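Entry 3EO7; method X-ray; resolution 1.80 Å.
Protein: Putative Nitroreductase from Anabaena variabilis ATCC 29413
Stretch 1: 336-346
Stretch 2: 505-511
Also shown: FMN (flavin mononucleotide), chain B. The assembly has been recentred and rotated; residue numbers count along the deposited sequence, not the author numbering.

Stretch 1 (336-346) STRAYNGEELT
Stretch 2 505-511: TTLGRPR

Residues 505-508 form the end of a β-strand that begins earlier in the chain: Thr-506 (phi/psi -91/147), Leu-507 (-136/139) and the very extended Gly-508 (-168/-162). The chain then runs extended through Arg-509 (-112/134) and Pro-510 (-64/146) to its carboxylate at Arg-511. Residues 336-346 are mostly loop. Ala-339 (-158/150) and Tyr-340 (-105/156) are extended, Asn-341 (-89/-4) and Gly-342 (84/-1) turn the chain, and Glu-343 to Thr-346 run out extended again, with psi near 155-160.

The backbones meet at a single β-bridge, Tyr-340 with Pro-510, their CA atoms 4.4 Å apart; the CA atoms of Asn-341 and Arg-511 are also close, at 4.3 Å. The bonding pattern is antiparallel, but the chains cross steeply here and do not pair as a ladder. Two hydrogen bonds flank the bridge: Arg-511 N donates to Ala-339 O at 2.9 Å, and Asn-341 N donates to Arg-509 O, also at 2.9 Å. Proline, which has no amide hydrogen, suits the bridge position because both bonds use its neighbours' polar groups. Tyr-340 CA lies 3.1 Å from Arg-509 O in a CA-H...O contact. Beyond the turn, water 2 joins the stretches, donating to Glu-343 O at 2.9 Å and accepting from Arg-509 N at 3.1 Å.

Gly-342 has a positive phi, and at these angles a CB would jam against the carbonyl oxygen of Asn-341. Asn-341 (chi1 65°, p) braces the turn: its OD1 accepts from Glu-343 N at 2.8 Å. Its ND2 donates to water 1 at 3.0 Å, and that water reaches Arg-511 OXT by a weak bond of 3.4 Å.

The CA-to-CB bond of Tyr-340 points away from the other stretch overall, though CB touches it, and with chi1 -58° (m) and chi2 -51° the side chain's end comes nearer. Gly-508 CA sits over the ring face, 3.9 Å from the centroid and 17° off the normal. Glycine fits here: on this backbone an ideal CB would clash, 2.7 Å from Tyr-340 CG. The ring's length carries the phenol to the strand, where Tyr-340 OH donates to Thr-506 OG1 at 2.7 Å; Thr-506 (chi1 63°, p) points its CB toward the loop.

The second stretch's two arginines are long enough to reach backbone carbonyls. Arg-509 (m, t, then chi3 91° and chi4 88°) donates from NH1 to Glu-344 O at 2.9 Å, with the oxygen near the guanidinium plane. Glu-343 OE1 stays 4.3 Å from Arg-509 NE, too far for a salt bridge despite the opposite charges. Arg-511 (t, t, m, chi4 -179°) donates from NE to Tyr-340 O at 2.8 Å and weakly from NH2 to the same Tyr-340 O at 3.3 Å, while the small methyl of Ala-339, its CB 3.6 Å from Arg-511 NE, lets the guanidinium face lie against it.

Thr-337 CG2 makes an apolar contact with Pro-510 CB at 4.0 Å. Leu-345 (chi1 -98°, between wells; chi2 46°), whose branched apolar side chain suits a buried place, makes another, CD2 to Leu-507 CB at 4.4 Å, and packs CD1 against Gly-508 O at 3.7 Å. At the start of the first stretch, Ser-336 (chi1 -68°, m) binds the FMN phosphate: N to O2P at 2.9 Å and OG to O1P at 2.6 Å.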

# COMPACT_ATOMS: atom_id res chain seq x y z
N SER A 336 4.97 13.54 2.32
CA SER A 336 5.64 12.93 3.46
C SER A 336 6.43 14.06 4.14
O SER A 336 7.26 14.71 3.51
CB SER A 336 6.58 11.82 3.01
OG SER A 336 5.84 10.73 2.50
N THR A 337 6.19 14.26 5.42
CA THR A 337 6.85 15.32 6.18
C THR A 337 8.35 15.05 6.36
O THR A 337 8.77 13.98 6.76
CB THR A 337 6.17 15.46 7.53
OG1 THR A 337 4.75 15.54 7.31
CG2 THR A 337 6.68 16.69 8.30
N ARG A 338 9.15 16.07 6.05
CA ARG A 338 10.60 15.97 6.14
C ARG A 338 11.10 15.92 7.57
O ARG A 338 12.03 15.18 7.86
CB ARG A 338 11.26 17.16 5.43
CG ARG A 338 12.80 17.16 5.49
CD ARG A 338 13.46 18.48 4.99
NE ARG A 338 14.91 18.29 4.79
CZ ARG A 338 15.46 17.67 3.74
NH1 ARG A 338 14.69 17.15 2.78
NH2 ARG A 338 16.78 17.55 3.65
N ALA A 339 10.48 16.69 8.45
CA ALA A 339 10.94 16.81 9.82
C ALA A 339 9.81 17.29 10.71
O ALA A 339 8.90 17.99 10.25
CB ALA A 339 12.14 17.79 9.90
N TYR A 340 9.85 16.89 11.98
CA TYR A 340 8.89 17.29 12.99
C TYR A 340 9.49 18.32 13.91
O TYR A 340 10.70 18.38 14.05
CB TYR A 340 8.43 16.09 13.84
CG TYR A 340 7.83 15.00 12.99
CD1 TYR A 340 6.84 15.30 12.06
CD2 TYR A 340 8.23 13.68 13.15
CE1 TYR A 340 6.28 14.31 11.25
CE2 TYR A 340 7.68 12.66 12.35
CZ TYR A 340 6.70 12.98 11.43
OH TYR A 340 6.16 11.99 10.64
N ASN A 341 8.63 19.11 14.54
CA ASN A 341 9.10 20.11 15.53
C ASN A 341 9.17 19.56 16.94
O ASN A 341 9.58 20.27 17.87
CB ASN A 341 8.27 21.40 15.46
CG ASN A 341 6.82 21.21 15.85
OD1 ASN A 341 6.43 20.17 16.37
ND2 ASN A 341 6.00 22.23 15.58
N GLY A 342 8.75 18.31 17.13
CA GLY A 342 8.75 17.68 18.45
C GLY A 342 7.53 17.99 19.29
O GLY A 342 7.42 17.48 20.41
N GLU A 343 6.60 18.80 18.79
CA GLU A 343 5.40 19.10 19.55
C GLU A 343 4.48 17.89 19.61
O GLU A 343 4.60 16.97 18.81
CB GLU A 343 4.65 20.29 18.96
CG GLU A 343 5.37 21.61 19.13
CD GLU A 343 4.60 22.79 18.51
OE1 GLU A 343 3.68 22.58 17.65
OE2 GLU A 343 4.93 23.94 18.87
N GLU A 344 3.56 17.93 20.57
CA GLU A 344 2.65 16.82 20.82
C GLU A 344 1.40 16.79 19.94
O GLU A 344 1.00 17.80 19.36
CB GLU A 344 2.19 16.87 22.27
CG GLU A 344 3.35 16.71 23.24
CD GLU A 344 2.91 16.47 24.68
OE1 GLU A 344 1.87 17.00 25.10
OE2 GLU A 344 3.64 15.74 25.37
N LEU A 345 0.86 15.57 19.77
CA LEU A 345 -0.47 15.39 19.23
C LEU A 345 -1.42 15.41 20.43
O LEU A 345 -1.00 15.12 21.56
CB LEU A 345 -0.65 14.04 18.52
CG LEU A 345 -0.53 14.01 17.01
CD1 LEU A 345 0.66 14.78 16.49
CD2 LEU A 345 -0.59 12.55 16.54
N THR A 346 -2.68 15.74 20.19
CA THR A 346 -3.68 15.55 21.22
C THR A 346 -4.15 14.10 21.14
O THR A 346 -4.03 13.44 20.11
CB THR A 346 -4.89 16.47 21.06
OG1 THR A 346 -5.61 16.15 19.87
CG2 THR A 346 -4.48 17.95 21.07
N THR A 505 5.13 3.84 10.64
CA THR A 505 4.56 5.13 10.24
C THR A 505 4.72 6.11 11.42
O THR A 505 4.20 5.87 12.50
CB THR A 505 3.09 5.04 9.83
OG1 THR A 505 2.91 4.14 8.75
CG2 THR A 505 2.52 6.47 9.47
N THR A 506 5.47 7.18 11.18
CA THR A 506 5.73 8.23 12.16
C THR A 506 4.67 9.30 12.01
O THR A 506 4.19 9.55 10.91
CB THR A 506 7.14 8.86 12.02
OG1 THR A 506 7.28 9.51 10.74
CG2 THR A 506 8.27 7.79 12.22
N LEU A 507 4.32 9.90 13.14
CA LEU A 507 3.34 10.95 13.22
C LEU A 507 3.87 12.06 14.13
O LEU A 507 4.41 11.79 15.21
CB LEU A 507 2.05 10.40 13.81
CG LEU A 507 1.35 9.28 13.03
CD1 LEU A 507 0.34 8.53 13.89
CD2 LEU A 507 0.72 9.93 11.76
N GLY A 508 3.65 13.29 13.73
CA GLY A 508 4.12 14.43 14.52
C GLY A 508 3.52 15.72 14.06
O GLY A 508 2.47 15.72 13.42
N ARG A 509 4.15 16.83 14.45
CA ARG A 509 3.74 18.15 13.96
C ARG A 509 4.90 18.62 13.07
O ARG A 509 6.07 18.50 13.42
CB ARG A 509 3.42 19.16 15.07
CG ARG A 509 2.42 18.66 16.13
CD ARG A 509 1.68 19.78 16.87
NE ARG A 509 0.45 20.10 16.15
CZ ARG A 509 -0.72 19.49 16.35
NH1 ARG A 509 -0.89 18.57 17.29
NH2 ARG A 509 -1.76 19.84 15.62
N PRO A 510 4.57 19.14 11.89
CA PRO A 510 5.62 19.52 10.96
C PRO A 510 6.51 20.64 11.47
O PRO A 510 6.06 21.53 12.18
CB PRO A 510 4.85 19.98 9.73
CG PRO A 510 3.49 19.44 9.88
CD PRO A 510 3.24 19.43 11.34
N ARG A 511 7.77 20.57 11.10
CA ARG A 511 8.74 21.57 11.50
C ARG A 511 8.44 22.82 10.70
O ARG A 511 7.96 22.73 9.57
CB ARG A 511 10.16 21.06 11.27
CG ARG A 511 11.21 21.76 12.09
CD ARG A 511 12.59 21.08 11.98
NE ARG A 511 12.75 19.85 12.76
CZ ARG A 511 13.88 19.13 12.80
NH1 ARG A 511 14.95 19.54 12.13
NH2 ARG A 511 13.96 18.02 13.52
OXT ARG A 511 8.64 23.93 11.19
N1 FMN B . 10.77 9.02 4.11
C2 FMN B . 11.84 9.17 4.97
O2 FMN B . 12.29 10.28 5.24
N3 FMN B . 12.49 8.11 5.56
C4 FMN B . 12.14 6.82 5.29
O4 FMN B . 12.64 5.91 5.99
C4A FMN B . 11.06 6.62 4.44
N5 FMN B . 10.69 5.33 4.09
C5A FMN B . 9.54 5.13 3.29
C6 FMN B . 9.07 3.86 3.01
C7 FMN B . 7.95 3.65 2.21
C7M FMN B . 7.38 2.24 2.02
C8 FMN B . 7.28 4.75 1.67
C8M FMN B . 5.95 4.60 0.96
C9 FMN B . 7.73 6.05 1.94
C9A FMN B . 8.86 6.24 2.75
N10 FMN B . 9.33 7.52 3.02
C10 FMN B . 10.39 7.71 3.85
C1' FMN B . 8.79 8.73 2.27
C2' FMN B . 9.31 8.84 0.85
O2' FMN B . 10.65 9.39 0.87
C3' FMN B . 8.36 9.70 0.03
O3' FMN B . 7.10 9.03 -0.12
C4' FMN B . 8.92 10.14 -1.33
O4' FMN B . 10.11 10.96 -1.16
C5' FMN B . 7.86 10.90 -2.11
O5' FMN B . 7.41 12.03 -1.43
P FMN B . 5.89 12.24 -1.05
O1P FMN B . 5.50 11.13 -0.08
O2P FMN B . 5.83 13.62 -0.40
O3P FMN B . 5.05 12.19 -2.29
O HOH W 1 7.30 24.61 14.23
O HOH W 2 6.30 16.27 16.57